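Local coordinates for short-chain-enoyl-CoA hydratase (Clostridium acetobutylicum, PDB 5Z7R), which catalyses the reversible hydration of crotonyl-CoA, and also of hexenoyl-CoA but not of longer analogues, in butanoate metabolism, at the interface of chains A and B. Numbering follows the deposited sequence. Chains: chain A/B, Short-chain-enoyl-CoA hydratase.

Contacts 1 and 2 are patches of one A–B interface, their C-alpha centres about 17 Å apart. On chain A they centre on consecutive helices, 155-164 and 145-153, contact 2 adding helix 76-95, A:Gly144 and A:Gln219. Chain B gives contact 1 the start of strand 121-125 with B:Asp120, loop residue B:Asn180 and helix residue B:Leu152; contact 2 uses helices 204-217 and 222-236 with their connection. The centre of contact 2 lies about 10 Å from A:Glu114, the probable catalytic glutamate. Both patches probably serve subunit association, but the protein is a homotetramer, the deposited assembly holds six copies, and the structure alone does not show which interface the tetramer uses.

Contact 1: the interface of chains A and B. Residues chain A 155-157, 159-160, 163; chain B 120-122, 152, 180.
Helix 155-164 of chain A packs against the start of strand 121-125 and the loop residue B:Asn180 in this helix-against-strand part of the subunit interface. The tight end centres on B:Asn180, which buries more surface than any other residue of the patch. Its carboxamide nitrogen ND2 donates both hydrogens nearly in its own plane: one to the helix carbonyl A:Gly156 O at 3.0 Å, the other to A:Gln160 OE1 at 2.9 Å. An asparagine suits this place because one short amide can serve two acceptors a helical turn apart. A:Gln160 meets it tip to tip, its CG anti to the backbone N (chi1 -166°), with the two amide planes turned 64° apart. Having no side chain, A:Gly156 probably allows the strand and B:Asn180 to approach the helix. B:Ile121 lies over that turn, its CD1 3.9 Å from A:Gln160 CA, while the thioether of A:Met157 runs past the asparagine in the opposite direction, A:Met157 SD 3.7 Å from B:Asn180 CG. Contacts thin out toward A:Met155, whose CB touches B:Leu152 CD1 at 4.1 Å. B:Arg122 is also a looser neighbour, NH2 standing 3.9 Å from A:Gly156 CA. Beyond B:Ile121, B:Asp120 sets its CB at the ring edge of A:Phe163, carboxylate and ring being nearly perpendicular. The extended A:Lys159 crosses this aspartate at about a right angle, and its ammonium NZ forms a 2.7 Å salt bridge to the anti lone pair of B:Asp120 OD1.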
loop_
_atom_site.group_PDB
_atom_site.type_symbol
_atom_site.label_atom_id
_atom_site.label_comp_id
_atom_site.label_asym_id
_atom_site.label_seq_id
_atom_site.Cartn_x
_atom_site.Cartn_y
_atom_site.Cartn_z
ATOM N N MET A 155 -10.661 5.081 13.797
ATOM C CA MET A 155 -11.449 3.876 13.860
ATOM C C MET A 155 -12.395 3.753 15.050
ATOM O O MET A 155 -13.534 3.310 14.897
ATOM C CB MET A 155 -10.537 2.679 13.792
ATOM C CG MET A 155 -9.948 2.537 12.415
ATOM S SD MET A 155 -10.321 0.917 11.746
ATOM C CE MET A 155 -9.676 -0.176 13.028
ATOM N N GLY A 156 -11.938 4.130 16.229
ATOM C CA GLY A 156 -12.797 4.024 17.403
ATOM C C GLY A 156 -14.146 4.648 17.180
ATOM O O GLY A 156 -15.164 4.036 17.458
ATOM N N MET A 157 -14.162 5.861 16.652
ATOM C CA MET A 157 -15.401 6.630 16.565
ATOM C C MET A 157 -16.247 6.245 15.353
ATOM O O MET A 157 -17.476 6.162 15.456
ATOM C CB MET A 157 -15.142 8.146 16.526
ATOM C CG MET A 157 -15.038 8.838 17.873
ATOM S SD MET A 157 -16.381 8.619 19.073
ATOM C CE MET A 157 -17.832 8.629 18.073
ATOM N N LYS A 159 -16.342 3.348 13.927
ATOM C CA LYS A 159 -16.968 2.088 14.222
ATOM C C LYS A 159 -18.162 2.213 15.153
ATOM O O LYS A 159 -19.175 1.523 14.995
ATOM C CB LYS A 159 -15.946 1.087 14.778
ATOM C CG LYS A 159 -15.015 0.534 13.707
ATOM C CD LYS A 159 -13.956 -0.383 14.301
ATOM C CE LYS A 159 -13.298 -1.208 13.215
ATOM N NZ LYS A 159 -12.616 -2.402 13.768
ATOM N N GLN A 160 -18.048 3.088 16.142
ATOM C CA GLN A 160 -19.168 3.300 17.058
ATOM C C GLN A 160 -20.359 3.924 16.337
ATOM O O GLN A 160 -21.494 3.526 16.536
ATOM C CB GLN A 160 -18.766 4.172 18.243
ATOM C CG GLN A 160 -19.797 4.131 19.363
ATOM C CD GLN A 160 -19.479 5.078 20.486
ATOM O OE1 GLN A 160 -18.562 4.840 21.252
ATOM N NE2 GLN A 160 -20.225 6.171 20.581
ATOM N N PHE A 163 -21.757 1.069 13.696
ATOM C CA PHE A 163 -22.395 -0.077 14.333
ATOM C C PHE A 163 -23.625 0.309 15.128
ATOM O O PHE A 163 -24.587 -0.450 15.119
ATOM C CB PHE A 163 -21.472 -0.874 15.270
ATOM C CG PHE A 163 -20.195 -1.350 14.646
ATOM C CD1 PHE A 163 -20.028 -1.438 13.273
ATOM C CD2 PHE A 163 -19.136 -1.743 15.459
ATOM C CE1 PHE A 163 -18.815 -1.855 12.732
ATOM C CE2 PHE A 163 -17.932 -2.174 14.914
ATOM C CZ PHE A 163 -17.772 -2.230 13.558
ATOM N N ASP B 120 -13.147 -3.006 18.844
ATOM C CA ASP B 120 -13.667 -2.081 17.851
ATOM C C ASP B 120 -13.842 -0.728 18.497
ATOM O O ASP B 120 -13.589 0.306 17.885
ATOM C CB ASP B 120 -15.009 -2.582 17.294
ATOM C CG ASP B 120 -14.855 -3.843 16.467
ATOM O OD1 ASP B 120 -14.238 -3.789 15.387
ATOM O OD2 ASP B 120 -15.348 -4.888 16.894
ATOM N N ILE B 121 -14.269 -0.778 19.752
ATOM C CA ILE B 121 -14.601 0.388 20.547
ATOM C C ILE B 121 -14.065 0.290 21.994
ATOM O O ILE B 121 -14.154 -0.754 22.626
ATOM C CB ILE B 121 -16.131 0.534 20.618
ATOM C CG1 ILE B 121 -16.706 0.720 19.221
ATOM C CG2 ILE B 121 -16.526 1.725 21.495
ATOM C CD1 ILE B 121 -18.113 0.192 19.112
ATOM N N ARG B 122 -13.523 1.394 22.504
ATOM C CA ARG B 122 -13.029 1.488 23.890
ATOM C C ARG B 122 -13.793 2.535 24.684
ATOM O O ARG B 122 -13.933 3.649 24.234
ATOM C CB ARG B 122 -11.561 1.875 23.889
ATOM C CG ARG B 122 -10.661 0.723 23.506
ATOM C CD ARG B 122 -9.370 1.198 22.869
ATOM N NE ARG B 122 -9.561 1.933 21.627
ATOM C CZ ARG B 122 -9.946 1.371 20.492
ATOM N NH1 ARG B 122 -10.187 0.057 20.457
ATOM N NH2 ARG B 122 -10.079 2.112 19.389
ATOM N N LEU B 152 -4.495 4.598 16.202
ATOM C CA LEU B 152 -5.645 5.019 16.985
ATOM C C LEU B 152 -5.567 6.468 17.477
ATOM O O LEU B 152 -6.593 7.149 17.503
ATOM C CB LEU B 152 -5.876 4.073 18.161
ATOM C CG LEU B 152 -6.944 2.978 18.029
ATOM C CD1 LEU B 152 -7.521 2.815 16.615
ATOM C CD2 LEU B 152 -6.414 1.667 18.579
ATOM N N ASN B 180 -13.698 6.263 23.552
ATOM C CA ASN B 180 -14.742 7.078 22.952
ATOM C C ASN B 180 -15.518 7.874 23.997
ATOM O O ASN B 180 -16.103 8.908 23.681
ATOM C CB ASN B 180 -15.703 6.207 22.154
ATOM C CG ASN B 180 -15.094 5.655 20.887
ATOM O OD1 ASN B 180 -13.950 5.978 20.501
ATOM N ND2 ASN B 180 -15.858 4.799 20.225
#

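Contact 2: the interface of chains A and B. Residues chain A 87, 91, 94, 144, 146-148, 151, 219; chain B 213, 217-218, 220-222, 225-226, 229.
In this mostly helix-against-helix patch of the subunit interface, helix 222-236 of chain B packs on helices 76-95 and 145-153 of chain A. B:Glu229 reaches out extended, CG anti to the backbone N (chi1 -178°), crossing A:Thr146 and A:Asn87 obliquely. B:Glu229 OE1 takes A:Thr146 N almost along the C-O axis and the hydroxyl A:Thr146 OG1, at 2.8 Å, on its anti lone pair; OE2 receives A:Gly144 N on the syn side and A:Asn87 ND2 from above the carboxylate plane. Backbone donors beginning helix 145-153 suit an acidic partner and may favour its charged form. A:Gln147, bent at chi2 (-40°), suits its place by both donating and accepting: NE2 meets B:Ala213 O at 2.8 Å, and OE1 accepts from A:Arg151 NH2, close to the guanidinium plane. This bond within chain A probably helps fix the guanidinium. Long, flat A:Arg151 donates from NH1 to B:Gly217 O at 3.0 Å and gives one face to B:Ile222 CD1, 3.7 Å from A:Arg151 CZ. CG2 of this branched residue lies over A:Arg91, held by A:Glu94, which A:Arg148 grips side-on through NE and NH2. A:Gln219 OE1 caps the helix, accepting from B:Ile222 N at 3.0 Å. Apolar B:Leu226 presses CD2 against A:Gly144 CA at 3.6 Å. Within the crotonase fold, chain A contributes helices 76-95 and 145-153 plus loop residues A:Gly144 and A:Gln219; chain B supplies the end of helix 204-217, its connecting loop and the first turns of helix 222-236.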
loop_
_atom_site.group_PDB
_atom_site.type_symbol
_atom_site.label_atom_id
_atom_site.label_comp_id
_atom_site.label_asym_id
_atom_site.label_seq_id
_atom_site.Cartn_x
_atom_site.Cartn_y
_atom_site.Cartn_z
ATOM N N ASN A 87 -20.676 6.483 -5.139
ATOM C CA ASN A 87 -19.226 6.627 -4.909
ATOM C C ASN A 87 -18.462 7.269 -6.062
ATOM O O ASN A 87 -17.518 8.061 -5.861
ATOM C CB ASN A 87 -18.620 5.267 -4.595
ATOM C CG ASN A 87 -18.635 4.972 -3.134
ATOM O OD1 ASN A 87 -17.997 5.680 -2.364
ATOM N ND2 ASN A 87 -19.356 3.943 -2.731
ATOM N N ARG A 91 -16.509 10.548 -5.330
ATOM C CA ARG A 91 -15.071 10.500 -5.575
ATOM C C ARG A 91 -14.648 11.588 -6.525
ATOM O O ARG A 91 -13.529 12.118 -6.407
ATOM C CB ARG A 91 -14.669 9.144 -6.158
ATOM C CG ARG A 91 -13.201 9.016 -6.458
ATOM C CD ARG A 91 -12.402 9.185 -5.166
ATOM N NE ARG A 91 -11.051 8.677 -5.334
ATOM C CZ ARG A 91 -9.953 9.199 -4.785
ATOM N NH1 ARG A 91 -8.770 8.636 -5.050
ATOM N NH2 ARG A 91 -10.011 10.241 -3.972
ATOM N N GLU A 94 -14.381 14.660 -4.520
ATOM C CA GLU A 94 -13.190 14.607 -3.647
ATOM C C GLU A 94 -11.963 14.988 -4.423
ATOM O O GLU A 94 -11.111 15.721 -3.914
ATOM C CB GLU A 94 -13.057 13.198 -3.065
ATOM C CG GLU A 94 -11.905 12.951 -2.122
ATOM C CD GLU A 94 -12.095 11.647 -1.455
ATOM O OE1 GLU A 94 -12.434 11.669 -0.269
ATOM O OE2 GLU A 94 -12.030 10.587 -2.140
ATOM N N GLY A 144 -19.450 5.581 0.552
ATOM C CA GLY A 144 -18.102 5.825 1.025
ATOM C C GLY A 144 -18.014 5.820 2.533
ATOM O O GLY A 144 -16.934 5.814 3.084
ATOM N N THR A 146 -18.014 3.790 4.987
ATOM C CA THR A 146 -17.197 2.786 5.675
ATOM C C THR A 146 -15.730 3.109 5.539
ATOM O O THR A 146 -14.908 2.550 6.242
ATOM C CB THR A 146 -17.417 1.354 5.118
ATOM O OG1 THR A 146 -16.976 1.243 3.752
ATOM C CG2 THR A 146 -18.877 0.943 5.217
ATOM N N GLN A 147 -15.398 4.000 4.616
ATOM C CA GLN A 147 -14.025 4.330 4.358
ATOM C C GLN A 147 -13.633 5.739 4.805
ATOM O O GLN A 147 -12.526 5.946 5.349
ATOM C CB GLN A 147 -13.746 4.216 2.860
ATOM C CG GLN A 147 -13.858 2.820 2.296
ATOM C CD GLN A 147 -13.277 1.758 3.218
ATOM O OE1 GLN A 147 -12.112 1.841 3.624
ATOM N NE2 GLN A 147 -14.096 0.755 3.558
ATOM N N ARG A 148 -14.500 6.710 4.534
ATOM C CA ARG A 148 -14.161 8.074 4.770
ATOM C C ARG A 148 -14.258 8.405 6.301
ATOM O O ARG A 148 -13.425 9.114 6.839
ATOM C CB ARG A 148 -14.992 9.008 3.875
ATOM C CG ARG A 148 -14.508 9.045 2.407
ATOM C CD ARG A 148 -15.026 10.226 1.593
ATOM N NE ARG A 148 -14.503 10.215 0.233
ATOM C CZ ARG A 148 -15.116 9.618 -0.809
ATOM N NH1 ARG A 148 -16.273 9.018 -0.650
ATOM N NH2 ARG A 148 -14.565 9.593 -2.007
ATOM N N ARG A 151 -11.254 7.234 8.263
ATOM C CA ARG A 151 -10.116 8.054 7.835
ATOM C C ARG A 151 -10.146 9.439 8.438
ATOM O O ARG A 151 -9.102 10.014 8.654
ATOM C CB ARG A 151 -10.033 8.204 6.309
ATOM C CG ARG A 151 -9.411 7.020 5.595
ATOM C CD ARG A 151 -9.670 7.043 4.090
ATOM N NE ARG A 151 -8.896 5.986 3.410
ATOM C CZ ARG A 151 -9.221 4.689 3.342
ATOM N NH1 ARG A 151 -8.447 3.888 2.654
ATOM N NH2 ARG A 151 -10.344 4.199 3.891
ATOM N N GLN A 219 -2.321 8.213 -0.039
ATOM C CA GLN A 219 -2.703 6.852 -0.318
ATOM C C GLN A 219 -1.532 5.895 -0.207
ATOM O O GLN A 219 -1.727 4.708 -0.140
ATOM C CB GLN A 219 -3.299 6.738 -1.722
ATOM C CG GLN A 219 -4.398 7.738 -2.035
ATOM C CD GLN A 219 -5.438 7.722 -0.962
ATOM O OE1 GLN A 219 -5.893 6.658 -0.549
ATOM N NE2 GLN A 219 -5.783 8.906 -0.449
ATOM N N ALA B 213 -15.780 -4.067 6.073
ATOM C CA ALA B 213 -15.436 -3.016 5.100
ATOM C C ALA B 213 -14.510 -1.985 5.713
ATOM O O ALA B 213 -13.570 -1.532 5.065
ATOM C CB ALA B 213 -16.679 -2.334 4.526
ATOM N N GLY B 217 -10.787 -1.972 4.269
ATOM C CA GLY B 217 -10.636 -0.826 3.354
ATOM C C GLY B 217 -9.662 0.203 3.927
ATOM O O GLY B 217 -8.967 0.948 3.225
ATOM N N MET B 218 -9.568 0.186 5.237
ATOM C CA MET B 218 -8.598 1.007 5.933
ATOM C C MET B 218 -7.166 0.603 5.575
ATOM O O MET B 218 -6.291 1.396 5.677
ATOM C CB MET B 218 -8.876 0.813 7.431
ATOM C CG MET B 218 -8.695 1.991 8.328
ATOM S SD MET B 218 -9.286 3.580 7.736
ATOM C CE MET B 218 -7.791 4.428 8.251
ATOM N N CYS B 220 -5.937 -0.084 2.628
ATOM C CA CYS B 220 -5.517 0.205 1.273
ATOM C C CYS B 220 -5.910 1.578 0.734
ATOM O O CYS B 220 -6.605 2.350 1.397
ATOM C CB CYS B 220 -5.996 -0.911 0.354
ATOM S SG CYS B 220 -7.788 -1.112 0.232
ATOM N N ASP B 221 -5.428 1.886 -0.473
ATOM C CA ASP B 221 -5.826 3.087 -1.175
ATOM C C ASP B 221 -7.345 3.233 -1.251
ATOM O O ASP B 221 -8.109 2.246 -1.248
ATOM C CB ASP B 221 -5.202 3.162 -2.572
ATOM C CG ASP B 221 -5.920 2.247 -3.595
ATOM O OD1 ASP B 221 -6.906 2.671 -4.265
ATOM O OD2 ASP B 221 -5.480 1.098 -3.733
ATOM N N ILE B 222 -7.766 4.495 -1.296
ATOM C CA ILE B 222 -9.183 4.861 -1.238
ATOM C C ILE B 222 -10.044 4.303 -2.408
ATOM O O ILE B 222 -11.190 3.907 -2.174
ATOM C CB ILE B 222 -9.345 6.399 -1.079
ATOM C CG1 ILE B 222 -10.791 6.769 -0.700
ATOM C CG2 ILE B 222 -8.915 7.144 -2.335
ATOM C CD1 ILE B 222 -11.205 6.293 0.677
ATOM N N ALA B 225 -10.482 0.706 -1.729
ATOM C CA ALA B 225 -11.287 0.640 -0.509
ATOM C C ALA B 225 -12.758 0.873 -0.795
ATOM O O ALA B 225 -13.627 0.175 -0.276
ATOM C CB ALA B 225 -10.784 1.647 0.512
ATOM N N LEU B 226 -13.036 1.864 -1.626
ATOM C CA LEU B 226 -14.423 2.197 -1.971
ATOM C C LEU B 226 -15.072 1.086 -2.813
ATOM O O LEU B 226 -16.226 0.743 -2.603
ATOM C CB LEU B 226 -14.486 3.559 -2.698
ATOM C CG LEU B 226 -14.030 4.789 -1.883
ATOM C CD1 LEU B 226 -13.655 5.911 -2.830
ATOM C CD2 LEU B 226 -15.084 5.227 -0.890
ATOM N N GLU B 229 -16.172 -1.596 -0.387
ATOM C CA GLU B 229 -17.497 -1.272 0.146
ATOM C C GLU B 229 -18.694 -1.668 -0.763
ATOM O O GLU B 229 -19.659 -2.269 -0.302
ATOM C CB GLU B 229 -17.576 0.221 0.479
ATOM C CG GLU B 229 -18.907 0.666 1.087
ATOM C CD GLU B 229 -19.042 2.176 1.101
ATOM O OE1 GLU B 229 -18.549 2.804 2.087
ATOM O OE2 GLU B 229 -19.610 2.739 0.129
#